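Local coordinates for DCN1-like protein 3 (Homo sapiens, PDB 4GBA) that promotes cullin neddylation by helping to transfer NEDD8 from an N-terminally acetylated E2 enzyme to cullin-RBX complexes, at residues F42-M56 with K95-L108. Residues are numbered along the deposited sequence; the frame is centred on the assembly and turned at random.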
ATOM      1  N   PHE A  42       1.436   0.096   8.523  1.00 31.77           N
ATOM      2  CA  PHE A  42       2.476   0.494   7.564  1.00 32.69           C
ATOM      3  C   PHE A  42       3.702  -0.445   7.495  1.00 33.16           C
ATOM      4  O   PHE A  42       4.183  -0.765   6.407  1.00 32.74           O
ATOM      5  CB  PHE A  42       2.886   1.948   7.860  1.00 31.57           C
ATOM      6  CG  PHE A  42       3.880   2.527   6.886  1.00 36.12           C
ATOM      7  CD1 PHE A  42       3.585   2.608   5.525  1.00 31.91           C
ATOM      8  CD2 PHE A  42       5.106   3.031   7.341  1.00 36.54           C
ATOM      9  CE1 PHE A  42       4.505   3.165   4.622  1.00 34.10           C
ATOM     10  CE2 PHE A  42       6.030   3.588   6.452  1.00 32.37           C
ATOM     11  CZ  PHE A  42       5.727   3.652   5.084  1.00 33.62           C
ATOM     12  N   ARG A  43       4.204  -0.886   8.647  1.00 33.79           N
ATOM     13  CA  ARG A  43       5.338  -1.812   8.669  1.00 31.94           C
ATOM     14  C   ARG A  43       5.065  -3.098   7.920  1.00 31.27           C
ATOM     15  O   ARG A  43       5.986  -3.710   7.386  0.89 30.36           O
ATOM     16  CB  ARG A  43       5.724  -2.176  10.089  1.00 34.29           C
ATOM     17  CG  ARG A  43       6.583  -1.164  10.769  1.00 38.14           C
ATOM     18  CD  ARG A  43       6.415  -1.315  12.251  1.00 46.19           C
ATOM     19  NE  ARG A  43       6.825  -0.109  12.945  1.00 54.00           N
ATOM     20  CZ  ARG A  43       6.887  -0.013  14.263  1.00 56.28           C
ATOM     21  NH1 ARG A  43       6.559  -1.068  15.002  1.00 50.83           N
ATOM     22  NH2 ARG A  43       7.284   1.128  14.829  1.00 58.61           N
ATOM     23  N   VAL A  44       3.801  -3.518   7.911  1.00 33.12           N
ATOM     24  CA  VAL A  44       3.410  -4.741   7.216  1.00 31.93           C
ATOM     25  C   VAL A  44       3.438  -4.524   5.704  1.00 31.39           C
ATOM     26  O   VAL A  44       3.891  -5.396   4.953  1.00 29.08           O
ATOM     27  CB  VAL A  44       2.032  -5.264   7.701  1.00 31.86           C
ATOM     28  CG1 VAL A  44       1.601  -6.478   6.890  1.00 25.80           C
ATOM     29  CG2 VAL A  44       2.104  -5.598   9.207  1.00 29.00           C
ATOM     30  N   LEU A  45       2.972  -3.356   5.264  1.00 30.41           N
ATOM     31  CA  LEU A  45       3.177  -2.946   3.876  1.00 33.58           C
ATOM     32  C   LEU A  45       4.692  -2.950   3.533  1.00 32.25           C
ATOM     33  O   LEU A  45       5.099  -3.479   2.491  1.00 32.02           O
ATOM     34  CB  LEU A  45       2.542  -1.572   3.608  1.00 31.41           C
ATOM     35  CG  LEU A  45       2.771  -0.963   2.217  1.00 36.01           C
ATOM     36  CD1 LEU A  45       1.996  -1.733   1.122  1.00 28.25           C
ATOM     37  CD2 LEU A  45       2.422   0.530   2.208  1.00 29.92           C
ATOM     38  N   LEU A  46       5.527  -2.398   4.417  1.00 31.41           N
ATOM     39  CA  LEU A  46       6.990  -2.399   4.184  1.00 32.62           C
ATOM     40  C   LEU A  46       7.557  -3.814   4.064  1.00 32.11           C
ATOM     41  O   LEU A  46       8.362  -4.093   3.186  1.00 31.31           O
ATOM     42  CB  LEU A  46       7.733  -1.643   5.282  1.00 29.60           C
ATOM     43  CG  LEU A  46       7.437  -0.152   5.398  1.00 32.36           C
ATOM     44  CD1 LEU A  46       8.397   0.523   6.388  1.00 35.88           C
ATOM     45  CD2 LEU A  46       7.540   0.489   4.042  1.00 32.65           C
ATOM     46  N   LEU A  47       7.116  -4.704   4.946  1.00 31.02           N
ATOM     47  CA  LEU A  47       7.509  -6.108   4.895  1.00 28.11           C
ATOM     48  C   LEU A  47       7.134  -6.737   3.563  1.00 29.67           C
ATOM     49  O   LEU A  47       7.978  -7.337   2.906  1.00 34.66           O
ATOM     50  CB  LEU A  47       6.845  -6.878   6.040  1.00 28.32           C
ATOM     51  CG  LEU A  47       7.640  -7.909   6.836  1.00 36.66           C
ATOM     52  CD1 LEU A  47       9.081  -7.433   7.119  1.00 30.42           C
ATOM     53  CD2 LEU A  47       6.896  -8.261   8.146  1.00 33.51           C
ATOM     54  N   ALA A  48       5.865  -6.608   3.165  1.00 29.37           N
ATOM     55  CA  ALA A  48       5.393  -7.141   1.892  1.00 28.06           C
ATOM     56  C   ALA A  48       6.219  -6.564   0.735  1.00 31.97           C
ATOM     57  O   ALA A  48       6.560  -7.268  -0.213  1.00 30.96           O
ATOM     58  CB  ALA A  48       3.890  -6.834   1.693  1.00 28.27           C
ATOM     59  N   TRP A  49       6.524  -5.272   0.822  1.00 30.69           N
ATOM     60  CA  TRP A  49       7.382  -4.611  -0.148  1.00 32.64           C
ATOM     61  C   TRP A  49       8.763  -5.299  -0.219  1.00 33.75           C
ATOM     62  O   TRP A  49       9.164  -5.788  -1.274  1.00 29.89           O
ATOM     63  CB  TRP A  49       7.491  -3.118   0.200  1.00 31.95           C
ATOM     64  CG  TRP A  49       8.547  -2.337  -0.580  1.00 36.17           C
ATOM     65  CD1 TRP A  49       8.693  -2.276  -1.936  1.00 32.17           C
ATOM     66  CD2 TRP A  49       9.565  -1.480  -0.028  1.00 34.00           C
ATOM     67  NE1 TRP A  49       9.734  -1.438  -2.267  1.00 31.18           N
ATOM     68  CE2 TRP A  49      10.289  -0.941  -1.118  1.00 36.92           C
ATOM     69  CE3 TRP A  49       9.935  -1.124   1.279  1.00 32.49           C
ATOM     70  CZ2 TRP A  49      11.370  -0.064  -0.940  1.00 37.62           C
ATOM     71  CZ3 TRP A  49      11.008  -0.251   1.458  1.00 39.29           C
ATOM     72  CH2 TRP A  49      11.714   0.268   0.349  1.00 42.07           C
ATOM     73  N   LYS A  50       9.460  -5.353   0.917  1.00 31.37           N
ATOM     74  CA  LYS A  50      10.744  -6.062   1.043  1.00 33.30           C
ATOM     75  C   LYS A  50      10.710  -7.522   0.555  1.00 35.86           C
ATOM     76  O   LYS A  50      11.677  -8.005  -0.033  1.00 32.88           O
ATOM     77  CB  LYS A  50      11.223  -6.017   2.495  1.00 32.70           C
ATOM     78  CG  LYS A  50      12.479  -5.250   2.684  1.00 41.29           C
ATOM     79  CD  LYS A  50      12.364  -3.877   2.097  1.00 41.96           C
ATOM     80  CE  LYS A  50      13.719  -3.186   2.128  1.00 41.42           C
ATOM     81  NZ  LYS A  50      14.737  -4.079   1.547  1.00 38.22           N
ATOM     82  N   PHE A  51       9.602  -8.228   0.806  1.00 35.01           N
ATOM     83  CA  PHE A  51       9.477  -9.621   0.365  1.00 33.49           C
ATOM     84  C   PHE A  51       8.998  -9.703  -1.077  1.00 32.83           C
ATOM     85  O   PHE A  51       8.883 -10.793  -1.642  1.00 31.42           O
ATOM     86  CB  PHE A  51       8.509 -10.406   1.260  1.00 35.37           C
ATOM     87  CG  PHE A  51       8.999 -10.605   2.674  1.00 35.48           C
ATOM     88  CD1 PHE A  51      10.177 -10.017   3.113  1.00 36.33           C
ATOM     89  CD2 PHE A  51       8.283 -11.389   3.557  1.00 36.47           C
ATOM     90  CE1 PHE A  51      10.625 -10.198   4.408  1.00 32.39           C
ATOM     91  CE2 PHE A  51       8.724 -11.582   4.852  1.00 38.74           C
ATOM     92  CZ  PHE A  51       9.901 -10.986   5.277  1.00 37.39           C
ATOM     93  N   GLN A  52       8.689  -8.543  -1.658  1.00 34.95           N
ATOM     94  CA  GLN A  52       8.194  -8.473  -3.036  1.00 40.82           C
ATOM     95  C   GLN A  52       6.991  -9.394  -3.264  1.00 37.77           C
ATOM     96  O   GLN A  52       6.988 -10.188  -4.214  1.00 41.53           O
ATOM     97  CB  GLN A  52       9.302  -8.864  -4.021  1.00 38.91           C
ATOM     98  CG  GLN A  52      10.608  -8.114  -3.854  1.00 40.66           C
ATOM     99  CD  GLN A  52      11.539  -8.355  -5.027  1.00 53.65           C
ATOM    100  OE1 GLN A  52      12.526  -9.088  -4.919  1.00 53.15           O
ATOM    101  NE2 GLN A  52      11.214  -7.756  -6.167  1.00 59.11           N
ATOM    102  N   ALA A  53       5.987  -9.300  -2.397  1.00 33.23           N
ATOM    103  CA  ALA A  53       4.831 -10.181  -2.484  1.00 41.33           C
ATOM    104  C   ALA A  53       3.866  -9.832  -3.649  1.00 45.50           C
ATOM    105  O   ALA A  53       3.673 -10.622  -4.591  1.00 49.60           O
ATOM    106  CB  ALA A  53       4.099 -10.196  -1.165  1.00 38.08           C
ATOM    107  N   ALA A  54       3.259  -8.657  -3.571  1.00 40.44           N
ATOM    108  CA  ALA A  54       2.270  -8.206  -4.566  1.00 49.24           C
ATOM    109  C   ALA A  54       0.923  -8.975  -4.582  1.00 49.37           C
ATOM    110  O   ALA A  54      -0.052  -8.517  -5.201  1.00 58.50           O
ATOM    111  CB  ALA A  54       2.895  -8.137  -5.977  1.00 50.60           C
ATOM    112  N   THR A  55       0.872 -10.132  -3.921  1.00 45.66           N
ATOM    113  CA  THR A  55      -0.406 -10.791  -3.623  1.00 45.24           C
ATOM    114  C   THR A  55      -0.748 -10.641  -2.140  1.00 44.04           C
ATOM    115  O   THR A  55      -0.099 -11.259  -1.295  1.00 42.21           O
ATOM    116  CB  THR A  55      -0.341 -12.291  -3.906  1.00 45.22           C
ATOM    117  OG1 THR A  55       0.401 -12.520  -5.105  1.00 52.48           O
ATOM    118  CG2 THR A  55      -1.748 -12.885  -4.020  1.00 38.61           C
ATOM    119  N   MET A  56      -1.757  -9.833  -1.820  1.00 42.67           N
ATOM    120  CA  MET A  56      -2.116  -9.597  -0.423  1.00 41.56           C
ATOM    121  C   MET A  56      -2.431 -10.870   0.327  1.00 41.43           C
ATOM    122  O   MET A  56      -3.153 -11.724  -0.188  1.00 37.56           O
ATOM    123  CB  MET A  56      -3.319  -8.676  -0.305  1.00 38.19           C
ATOM    124  CG  MET A  56      -2.944  -7.251  -0.118  1.00 40.53           C
ATOM    125  SD  MET A  56      -4.401  -6.286   0.229  1.00 44.65           S
ATOM    126  CE  MET A  56      -3.768  -4.625  -0.064  1.00 37.70           C
ATOM    127  N   LYS A  95      13.678   4.892  -2.885  1.00 44.62           N
ATOM    128  CA  LYS A  95      12.999   3.771  -2.246  1.00 44.27           C
ATOM    129  C   LYS A  95      11.495   4.033  -2.179  1.00 43.82           C
ATOM    130  O   LYS A  95      10.686   3.146  -2.459  1.00 40.98           O
ATOM    131  CB  LYS A  95      13.542   3.537  -0.835  1.00 45.18           C
ATOM    132  CG  LYS A  95      15.015   3.136  -0.793  1.00 42.28           C
ATOM    133  CD  LYS A  95      15.258   1.872  -1.595  1.00 44.38           C
ATOM    134  CE  LYS A  95      16.703   1.375  -1.471  1.00 43.88           C
ATOM    135  NZ  LYS A  95      16.919   0.507  -0.278  1.00 42.96           N
ATOM    136  N   PHE A  96      11.119   5.250  -1.802  1.00 40.07           N
ATOM    137  CA  PHE A  96       9.713   5.548  -1.676  1.00 39.89           C
ATOM    138  C   PHE A  96       8.988   5.400  -3.006  1.00 39.30           C
ATOM    139  O   PHE A  96       7.902   4.829  -3.066  1.00 35.84           O
ATOM    140  CB  PHE A  96       9.451   6.932  -1.103  1.00 38.66           C
ATOM    141  CG  PHE A  96       7.991   7.226  -0.968  1.00 38.86           C
ATOM    142  CD1 PHE A  96       7.255   6.675   0.081  1.00 36.60           C
ATOM    143  CD2 PHE A  96       7.328   7.994  -1.921  1.00 39.00           C
ATOM    144  CE1 PHE A  96       5.882   6.922   0.197  1.00 39.15           C
ATOM    145  CE2 PHE A  96       5.953   8.250  -1.813  1.00 34.03           C
ATOM    146  CZ  PHE A  96       5.231   7.711  -0.757  1.00 35.39           C
ATOM    147  N   LYS A  97       9.582   5.915  -4.073  1.00 42.73           N
ATOM    148  CA  LYS A  97       8.977   5.773  -5.394  1.00 42.76           C
ATOM    149  C   LYS A  97       8.763   4.306  -5.698  1.00 38.92           C
ATOM    150  O   LYS A  97       7.742   3.933  -6.269  1.00 37.14           O
ATOM    151  CB  LYS A  97       9.838   6.428  -6.489  1.00 45.72           C
ATOM    152  CG  LYS A  97       9.627   7.935  -6.601  1.00 51.03           C
ATOM    153  CD  LYS A  97      10.757   8.632  -7.356  1.00 59.31           C
ATOM    154  CE  LYS A  97      10.592   8.525  -8.866  1.00 65.86           C
ATOM    155  NZ  LYS A  97      11.670   9.272  -9.584  1.00 73.93           N
ATOM    156  N   ASP A  98       9.729   3.475  -5.313  1.00 38.08           N
ATOM    157  CA  ASP A  98       9.624   2.042  -5.571  1.00 41.41           C
ATOM    158  C   ASP A  98       8.521   1.400  -4.720  1.00 37.71           C
ATOM    159  O   ASP A  98       7.740   0.592  -5.218  1.00 34.14           O
ATOM    160  CB  ASP A  98      10.963   1.328  -5.347  1.00 36.87           C
ATOM    161  CG  ASP A  98      10.905  -0.150  -5.724  1.00 40.93           C
ATOM    162  OD1 ASP A  98      10.986  -0.460  -6.936  1.00 52.28           O
ATOM    163  OD2 ASP A  98      10.775  -1.005  -4.818  1.00 38.14           O
ATOM    164  N   LEU A  99       8.472   1.768  -3.443  1.00 31.87           N
ATOM    165  CA  LEU A  99       7.447   1.282  -2.543  1.00 35.03           C
ATOM    166  C   LEU A  99       6.064   1.694  -3.049  1.00 35.78           C
ATOM    167  O   LEU A  99       5.117   0.892  -3.050  1.00 31.08           O
ATOM    168  CB  LEU A  99       7.680   1.839  -1.139  1.00 34.19           C
ATOM    169  CG  LEU A  99       6.463   1.782  -0.218  1.00 32.41           C
ATOM    170  CD1 LEU A  99       6.158   0.344   0.178  1.00 30.90           C
ATOM    171  CD2 LEU A  99       6.700   2.656   0.991  1.00 34.06           C
ATOM    172  N   TYR A 100       5.967   2.952  -3.482  1.00 34.69           N
ATOM    173  CA  TYR A 100       4.757   3.493  -4.103  1.00 35.25           C
ATOM    174  C   TYR A 100       4.290   2.720  -5.356  1.00 37.20           C
ATOM    175  O   TYR A 100       3.092   2.449  -5.504  1.00 38.90           O
ATOM    176  CB  TYR A 100       4.930   4.987  -4.406  1.00 35.94           C
ATOM    177  CG  TYR A 100       3.653   5.673  -4.853  1.00 37.48           C
ATOM    178  CD1 TYR A 100       2.731   6.144  -3.921  1.00 34.66           C
ATOM    179  CD2 TYR A 100       3.368   5.853  -6.204  1.00 37.71           C
ATOM    180  CE1 TYR A 100       1.557   6.767  -4.317  1.00 35.55           C
ATOM    181  CE2 TYR A 100       2.185   6.482  -6.617  1.00 37.28           C
ATOM    182  CZ  TYR A 100       1.288   6.935  -5.669  1.00 37.79           C
ATOM    183  OH  TYR A 100       0.118   7.554  -6.068  1.00 35.05           O
ATOM    184  N   ARG A 101       5.213   2.355  -6.247  1.00 32.31           N
ATOM    185  CA  ARG A 101       4.840   1.555  -7.418  1.00 34.06           C
ATOM    186  C   ARG A 101       4.395   0.143  -7.023  1.00 36.05           C
ATOM    187  O   ARG A 101       3.416  -0.377  -7.569  1.00 39.33           O
ATOM    188  CB  ARG A 101       5.978   1.486  -8.450  1.00 39.89           C
ATOM    189  CG  ARG A 101       6.625   2.838  -8.753  1.00 53.67           C
ATOM    190  CD  ARG A 101       7.733   2.753  -9.838  1.00 60.16           C
ATOM    191  NE  ARG A 101       7.291   3.386 -11.085  1.00 73.37           N
ATOM    192  CZ  ARG A 101       8.081   4.030 -11.946  1.00 68.77           C
ATOM    193  NH1 ARG A 101       9.388   4.142 -11.709  1.00 59.92           N
ATOM    194  NH2 ARG A 101       7.550   4.573 -13.045  1.00 51.41           N
ATOM    195  N   PHE A 102       5.133  -0.476  -6.094  1.00 35.26           N
ATOM    196  CA  PHE A 102       4.801  -1.789  -5.534  1.00 33.51           C
ATOM    197  C   PHE A 102       3.407  -1.794  -4.887  1.00 32.61           C
ATOM    198  O   PHE A 102       2.674  -2.775  -4.990  1.00 33.69           O
ATOM    199  CB  PHE A 102       5.847  -2.233  -4.480  1.00 31.88           C
ATOM    200  CG  PHE A 102       5.383  -3.392  -3.625  1.00 33.92           C
ATOM    201  CD1 PHE A 102       5.533  -4.704  -4.063  1.00 31.36           C
ATOM    202  CD2 PHE A 102       4.748  -3.169  -2.405  1.00 33.22           C
ATOM    203  CE1 PHE A 102       5.087  -5.768  -3.296  1.00 29.92           C
ATOM    204  CE2 PHE A 102       4.299  -4.232  -1.636  1.00 32.76           C
ATOM    205  CZ  PHE A 102       4.471  -5.533  -2.086  1.00 30.90           C
ATOM    206  N   THR A 103       3.056  -0.711  -4.206  1.00 28.45           N
ATOM    207  CA  THR A 103       1.805  -0.665  -3.452  1.00 34.49           C
ATOM    208  C   THR A 103       0.578  -0.832  -4.371  1.00 36.12           C
ATOM    209  O   THR A 103      -0.425  -1.425  -3.972  1.00 31.52           O
ATOM    210  CB  THR A 103       1.712   0.620  -2.580  1.00 34.65           C
ATOM    211  OG1 THR A 103       2.797   0.637  -1.635  1.00 30.10           O
ATOM    212  CG2 THR A 103       0.380   0.691  -1.827  1.00 33.79           C
ATOM    213  N   PHE A 104       0.675  -0.339  -5.610  1.00 34.55           N
ATOM    214  CA  PHE A 104      -0.420  -0.496  -6.551  1.00 35.02           C
ATOM    215  C   PHE A 104      -0.606  -1.972  -6.910  1.00 38.27           C
ATOM    216  O   PHE A 104      -1.721  -2.508  -6.836  1.00 37.24           O
ATOM    217  CB  PHE A 104      -0.227   0.349  -7.816  1.00 34.65           C
ATOM    218  CG  PHE A 104      -1.323   0.153  -8.823  1.00 35.09           C
ATOM    219  CD1 PHE A 104      -2.453   0.955  -8.807  1.00 33.71           C
ATOM    220  CD2 PHE A 104      -1.260  -0.879  -9.740  1.00 35.12           C
ATOM    221  CE1 PHE A 104      -3.483   0.745  -9.716  1.00 37.05           C
ATOM    222  CE2 PHE A 104      -2.303  -1.092 -10.647  1.00 35.16           C
ATOM    223  CZ  PHE A 104      -3.402  -0.281 -10.633  1.00 33.66           C
ATOM    224  N   GLN A 105       0.499  -2.613  -7.286  1.00 37.99           N
ATOM    225  CA  GLN A 105       0.532  -4.027  -7.664  1.00 40.96           C
ATOM    226  C   GLN A 105       0.064  -4.938  -6.519  1.00 40.41           C
ATOM    227  O   GLN A 105      -0.617  -5.952  -6.728  1.00 42.46           O
ATOM    228  CB  GLN A 105       1.964  -4.411  -8.081  1.00 38.06           C
ATOM    229  CG  GLN A 105       2.040  -5.663  -8.944  1.00 43.31           C
ATOM    230  CD  GLN A 105       1.107  -5.589 -10.164  1.00 54.77           C
ATOM    231  OE1 GLN A 105       0.975  -4.537 -10.804  1.00 49.88           O
ATOM    232  NE2 GLN A 105       0.444  -6.706 -10.474  1.00 55.01           N
ATOM    233  N   PHE A 106       0.459  -4.563  -5.308  1.00 40.10           N
ATOM    234  CA  PHE A 106       0.098  -5.274  -4.093  1.00 38.17           C
ATOM    235  C   PHE A 106      -1.421  -5.246  -3.889  1.00 40.31           C
ATOM    236  O   PHE A 106      -2.048  -6.293  -3.713  1.00 42.87           O
ATOM    237  CB  PHE A 106       0.835  -4.637  -2.908  1.00 36.06           C
ATOM    238  CG  PHE A 106       0.682  -5.383  -1.599  1.00 38.27           C
ATOM    239  CD1 PHE A 106       1.027  -6.726  -1.498  1.00 38.90           C
ATOM    240  CD2 PHE A 106       0.238  -4.722  -0.458  1.00 37.99           C
ATOM    241  CE1 PHE A 106       0.900  -7.402  -0.284  1.00 41.26           C
ATOM    242  CE2 PHE A 106       0.110  -5.388   0.755  1.00 37.44           C
ATOM    243  CZ  PHE A 106       0.441  -6.729   0.840  1.00 37.03           C
ATOM    244  N   GLY A 107      -2.010  -4.054  -3.938  1.00 35.78           N
ATOM    245  CA  GLY A 107      -3.441  -3.909  -3.724  1.00 43.11           C
ATOM    246  C   GLY A 107      -4.255  -4.530  -4.843  1.00 42.84           C
ATOM    247  O   GLY A 107      -5.464  -4.707  -4.729  1.00 44.07           O
ATOM    248  N   LEU A 108      -3.576  -4.883  -5.927  1.00 40.34           N
ATOM    249  CA  LEU A 108      -4.244  -5.352  -7.126  1.00 45.09           C
ATOM    250  C   LEU A 108      -4.535  -6.842  -7.084  1.00 49.33           C
ATOM    251  O   LEU A 108      -3.630  -7.664  -6.978  1.00 57.46           O
ATOM    252  CB  LEU A 108      -3.386  -5.025  -8.345  1.00 47.55           C
ATOM    253  CG  LEU A 108      -4.055  -5.046  -9.707  1.00 49.55           C
ATOM    254  CD1 LEU A 108      -5.198  -4.041  -9.760  1.00 41.46           C
ATOM    255  CD2 LEU A 108      -2.994  -4.729 -10.727  1.00 45.79           C
TER
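Trp49 and Asp98 make the one hydrogen bond between helices 42-50 and 95-107 of the DCUN1 domain, two helices with segment axes that cross at 91°. Trp49 NE1 reaches Asp98 OD2 at 2.8 Å, almost straight (172°) and in the ring plane, meeting the oxygen on its anti side. Around this bond the packing is CH-pi. Leu99 lies over one indole face, its CA 3.8 Å from the centroid of the five-membered ring of Trp49, while CD of Lys50 lies over the opposite face, toward the rim. The backbone of Trp49 is itself a donor of this kind: its CA sits over the Phe102 ring, 3.7 Å from the centroid. Replacing Trp49 with alanine is likely to leave the Asp98 carboxylate without its indole donor and open a gap over Leu99.

Apolar packing continues the interface. Leu45 turns CG anti to its N (chi1 175°), which sends CD1 into a hole formed by Leu99, Phe102, Thr103 and Phe106, 3.8 Å from Phe106 CD2. Ala48 CB touches Phe106 CZ at 3.6 Å. Beyond the helix, which ends in a Schellman motif at Gln52, the chain turns back along Phe106. There Met56 CG makes a CH-pi contact over the Phe106 ring, 3.7 Å from its centroid, with SD farther out above the same face in a Met-aromatic contact. Ala48, Met56 and Phe106 also pack against a modified side chain of the bound E2 peptide. Apolar and CH-pi packing thus runs through the whole contact, the single polar bond fixing the indole at one end and the Phe106 end meeting the peptide.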